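Long-range contacts in aerotolerance-related membrane protein (Bacteroides fragilis, PDB 4JDU), which binds calcium through a von Willebrand factor type A domain, the part crystallised here, and probably serves aerotolerance as a membrane protein: residues V11-D16 and V113-G118; I53-D58 and T89-A94. The protein carries 6 engineered substitutions. All blocks are in the same frame, centred on the assembly; numbering follows the deposited sequence.

Contact 1: residues V11-D16 and V113-G118; sequences VMIALD and VVITDG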
# COMPACT_ATOMS: atom_id res chain seq x y z
N VAL A 11 -5.57 -12.10 -1.41
CA VAL A 11 -4.91 -10.82 -1.65
C VAL A 11 -4.65 -10.10 -0.34
O VAL A 11 -5.58 -9.81 0.42
CB VAL A 11 -5.78 -9.91 -2.55
CG1 VAL A 11 -5.08 -8.57 -2.80
CG2 VAL A 11 -6.10 -10.60 -3.87
N MSE A 12 -3.38 -9.82 -0.05
CA MSE A 12 -3.05 -9.05 1.14
C MSE A 12 -2.68 -7.64 0.74
O MSE A 12 -1.68 -7.41 0.03
CB MSE A 12 -1.91 -9.69 1.94
CG MSE A 12 -1.49 -8.86 3.13
SE MSE A 12 -2.95 -8.59 4.39
CE MSE A 12 -3.29 -10.43 4.86
N ILE A 13 -3.50 -6.69 1.19
CA ILE A 13 -3.22 -5.28 0.99
C ILE A 13 -2.22 -4.84 2.05
O ILE A 13 -2.36 -5.16 3.23
CB ILE A 13 -4.50 -4.43 1.16
CG1 ILE A 13 -5.61 -4.94 0.23
CG2 ILE A 13 -4.21 -2.96 0.89
CD1 ILE A 13 -5.27 -4.81 -1.24
N ALA A 14 -1.19 -4.11 1.63
CA ALA A 14 -0.29 -3.47 2.58
C ALA A 14 -0.35 -1.97 2.33
O ALA A 14 0.18 -1.48 1.32
CB ALA A 14 1.14 -3.99 2.43
N LEU A 15 -1.03 -1.25 3.22
CA LEU A 15 -1.29 0.18 3.04
C LEU A 15 -0.35 1.03 3.88
O LEU A 15 -0.32 0.91 5.10
CB LEU A 15 -2.74 0.50 3.41
CG LEU A 15 -3.13 1.99 3.44
CD1 LEU A 15 -3.07 2.61 2.06
CD2 LEU A 15 -4.53 2.09 3.99
N ASP A 16 0.39 1.89 3.20
CA ASP A 16 1.23 2.91 3.84
C ASP A 16 0.34 3.94 4.54
O ASP A 16 -0.45 4.62 3.88
CB ASP A 16 2.04 3.59 2.72
CG ASP A 16 3.19 4.42 3.23
OD1 ASP A 16 3.11 4.97 4.35
OD2 ASP A 16 4.18 4.56 2.48
N VAL A 113 -0.52 -6.53 -2.46
CA VAL A 113 -0.68 -5.24 -3.12
C VAL A 113 -0.22 -4.15 -2.17
O VAL A 113 -0.90 -3.85 -1.18
CB VAL A 113 -2.14 -4.99 -3.55
CG1 VAL A 113 -2.27 -3.64 -4.26
CG2 VAL A 113 -2.64 -6.12 -4.46
N VAL A 114 0.96 -3.60 -2.44
CA VAL A 114 1.51 -2.51 -1.63
C VAL A 114 1.01 -1.18 -2.18
O VAL A 114 1.15 -0.92 -3.38
CB VAL A 114 3.05 -2.52 -1.64
CG1 VAL A 114 3.60 -1.46 -0.72
CG2 VAL A 114 3.58 -3.90 -1.22
N ILE A 115 0.41 -0.35 -1.32
CA ILE A 115 -0.10 0.96 -1.71
C ILE A 115 0.66 2.04 -0.93
O ILE A 115 0.57 2.12 0.29
CB ILE A 115 -1.62 1.06 -1.49
CG1 ILE A 115 -2.30 -0.16 -2.12
CG2 ILE A 115 -2.17 2.34 -2.07
CD1 ILE A 115 -3.79 -0.17 -2.00
N THR A 116 1.43 2.85 -1.65
CA THR A 116 2.44 3.68 -1.01
C THR A 116 2.88 4.80 -1.93
O THR A 116 2.66 4.72 -3.14
CB THR A 116 3.68 2.81 -0.63
OG1 THR A 116 4.65 3.60 0.06
CG2 THR A 116 4.33 2.18 -1.88
N ASP A 117 3.52 5.83 -1.38
CA ASP A 117 4.17 6.84 -2.20
C ASP A 117 5.62 6.44 -2.47
O ASP A 117 6.37 7.14 -3.15
CB ASP A 117 4.06 8.23 -1.57
CG ASP A 117 4.56 8.27 -0.13
OD1 ASP A 117 5.44 7.45 0.23
OD2 ASP A 117 4.08 9.14 0.62
N GLY A 118 6.02 5.30 -1.90
CA GLY A 118 7.31 4.71 -2.20
C GLY A 118 8.48 5.45 -1.59
O GLY A 118 9.63 5.07 -1.82
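Val-113 meets the strand 11-16 with both backbone and side chain: its N donates to Met-12 O (2.9 Å), its O accepts from Ala-14 N, CG2 reaches Val-11 CG1, and CB lies 3.9 Å from Ile-13 CD1, the two side chains side by side and pointing the same way. Val-114 pairs with Ala-14 on the other face of this parallel ladder, its CA-H directed at Ala-14 O (3.4 Å). Ile-115 returns to the face of Val-113. Its N donates to Ala-14 O at 171° and its O takes Asp-16 N almost head-on, while CD1 packs on Ile-13 CG2 at 4.0 Å and CB on Leu-15 CD1. At Thr-116, OG1 stands anti to the backbone N (chi1 -177°) and donates a short 2.6 Å bond to Asp-16 OD2, on that oxygen's anti lone pair. The same OG1 accepts from Gly-118 N at 2.9 Å, an ST turn that fixes the loop leaving the strand. Asp-117 OD1, which accepts from Glu-119 N, lies 3.9 Å from Asp-16 OD2, a like-charge approach the nearby calcium may ease; its OD2 is held by Ser-20 OG and a salt bridge to Arg-30. The pair forms the buried middle of the domain's sheet, with strand 49-55 beside 9-16, helix 37-43 covering Ile-13, Leu-15 and Ile-115, and helix 91-99 covering Val-114 and Thr-116.

Contact 2: residues I53-D58 and T89-A94; sequences IVFAGD and TAIGAA. With CA (calcium ion), chain C.
Phe-55 turns its ring onto the start of helix 91-99, where Ala-94 CB sits over one face, 3.8 Å from the ring centroid, a CH-pi contact. The methyl lies off centre, closest to CD1 at 3.4 Å. Phe-55 CG, which stands between the backbone N and the carbonyl carbon (chi1 71°), is 3.6 Å from the same Ala-94 CB. Ile-91 reaches the ring obliquely, CG1 lying 3.8 Å from CE2, and Thr-89 CG2 approaches the ring edge near its plane. Beyond the strand, Ala-56 O receives Ala-90 N at 2.7 Å, but with an N-H...O angle of only 125° the hydrogen bond is weak; Thr-89 CA adds a CA-H...O contact to the same oxygen. Ala-90 CB rests against Gly-57 O at 3.5 Å. Ala-90 is the N-cap residue, and its O takes Ala-94 N in the first helical turn. Thr-89 OG1, anti to the carbonyl carbon (chi1 -62°), binds the calcium ion at 2.4 Å; two waters and the hydroxyls of Ser-18 and Ser-20 are the other ligands. Thus apolar packing sets the helix start against the strand end, while the backbone of Thr-89 and Ala-90 meets Ala-56 O next to the metal-binding hydroxyl. Its site fits the MIDAS of von Willebrand factor A domains, here with calcium bound by three side-chain hydroxyls and water.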
# COMPACT_ATOMS: atom_id res chain seq x y z
N ILE A 53 -2.95 -5.06 5.93
CA ILE A 53 -1.87 -4.61 6.79
C ILE A 53 -1.74 -3.10 6.62
O ILE A 53 -1.91 -2.58 5.52
CB ILE A 53 -0.56 -5.31 6.36
CG1 ILE A 53 -0.55 -6.74 6.90
CG2 ILE A 53 0.68 -4.55 6.83
CD1 ILE A 53 0.41 -7.64 6.18
N VAL A 54 -1.48 -2.40 7.71
CA VAL A 54 -1.06 -1.00 7.62
C VAL A 54 0.38 -0.87 8.09
O VAL A 54 0.86 -1.66 8.92
CB VAL A 54 -1.97 -0.05 8.45
CG1 VAL A 54 -3.40 -0.09 7.93
CG2 VAL A 54 -1.91 -0.40 9.96
N PHE A 55 1.10 0.10 7.54
CA PHE A 55 2.49 0.27 7.96
C PHE A 55 2.97 1.71 7.92
O PHE A 55 2.50 2.52 7.12
CB PHE A 55 3.43 -0.63 7.13
CG PHE A 55 3.60 -0.19 5.69
CD1 PHE A 55 2.73 -0.65 4.71
CD2 PHE A 55 4.64 0.66 5.31
CE1 PHE A 55 2.89 -0.28 3.38
CE2 PHE A 55 4.80 1.05 3.98
CZ PHE A 55 3.92 0.58 3.02
N ALA A 56 3.93 2.00 8.78
CA ALA A 56 4.74 3.20 8.68
C ALA A 56 6.15 2.75 9.02
O ALA A 56 6.77 2.08 8.20
CB ALA A 56 4.23 4.29 9.63
N GLY A 57 6.63 3.06 10.21
CA GLY A 57 7.93 2.57 10.65
C GLY A 57 7.89 1.09 10.99
O GLY A 57 8.92 0.40 10.96
N ASP A 58 6.70 0.60 11.32
CA ASP A 58 6.49 -0.82 11.56
C ASP A 58 5.20 -1.22 10.86
O ASP A 58 4.43 -0.36 10.43
CB ASP A 58 6.38 -1.09 13.06
CG ASP A 58 5.57 -0.03 13.78
N THR A 89 8.92 4.84 7.27
CA THR A 89 8.41 4.10 6.12
C THR A 89 9.18 2.79 5.86
O THR A 89 10.33 2.82 5.41
CB THR A 89 8.41 4.99 4.87
OG1 THR A 89 7.54 6.10 5.10
CG2 THR A 89 7.94 4.21 3.64
N ALA A 90 8.52 1.67 6.14
CA ALA A 90 9.17 0.35 6.15
C ALA A 90 8.45 -0.64 5.23
O ALA A 90 7.80 -1.58 5.70
CB ALA A 90 9.22 -0.19 7.57
N ILE A 91 8.59 -0.44 3.93
CA ILE A 91 7.92 -1.28 2.95
C ILE A 91 8.36 -2.75 3.05
O ILE A 91 7.54 -3.67 2.93
CB ILE A 91 8.14 -0.74 1.51
CG1 ILE A 91 7.59 0.69 1.39
CG2 ILE A 91 7.48 -1.66 0.49
CD1 ILE A 91 7.86 1.34 0.02
N GLY A 92 9.65 -2.98 3.27
CA GLY A 92 10.17 -4.33 3.39
C GLY A 92 9.52 -5.08 4.54
O GLY A 92 9.11 -6.23 4.39
N ALA A 93 9.42 -4.42 5.68
CA ALA A 93 8.77 -5.03 6.84
C ALA A 93 7.32 -5.40 6.52
O ALA A 93 6.83 -6.45 6.95
CB ALA A 93 8.85 -4.11 8.05
N ALA A 94 6.63 -4.54 5.78
CA ALA A 94 5.24 -4.79 5.40
C ALA A 94 5.11 -5.98 4.44
O ALA A 94 4.21 -6.82 4.60
CB ALA A 94 4.58 -3.53 4.81
CA CA C . 6.22 7.83 4.11
O HOH W 1 6.34 9.56 6.11
O HOH W 2 8.11 9.31 3.56

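Contacts 1 and 2 join through neighbouring strands 9-16 and 49-55 of one sheet, their centres 9 Å apart. Ile-53 N lies 2.8 Å from Ile-13 O and Ile-53 O 2.8 Å from Leu-15 N, both probable hydrogen bonds. The Phe-55 ring spans the two contacts, its CE1 packing 3.3 Å from Asp-16 N. Contact 2 is nested inside the chain loop closed by contact 1, and helix 91-99 leads on to strand 109-116. Both contacts converge on the calcium: contact 2 supplies a direct ligand, whereas Asp-16 hydrogen-bonds to ligand Ser-18. The nearest Asp-117 side-chain atom is about 4 Å from the ion, not bound here although Asp-117 is a known calcium-binding residue.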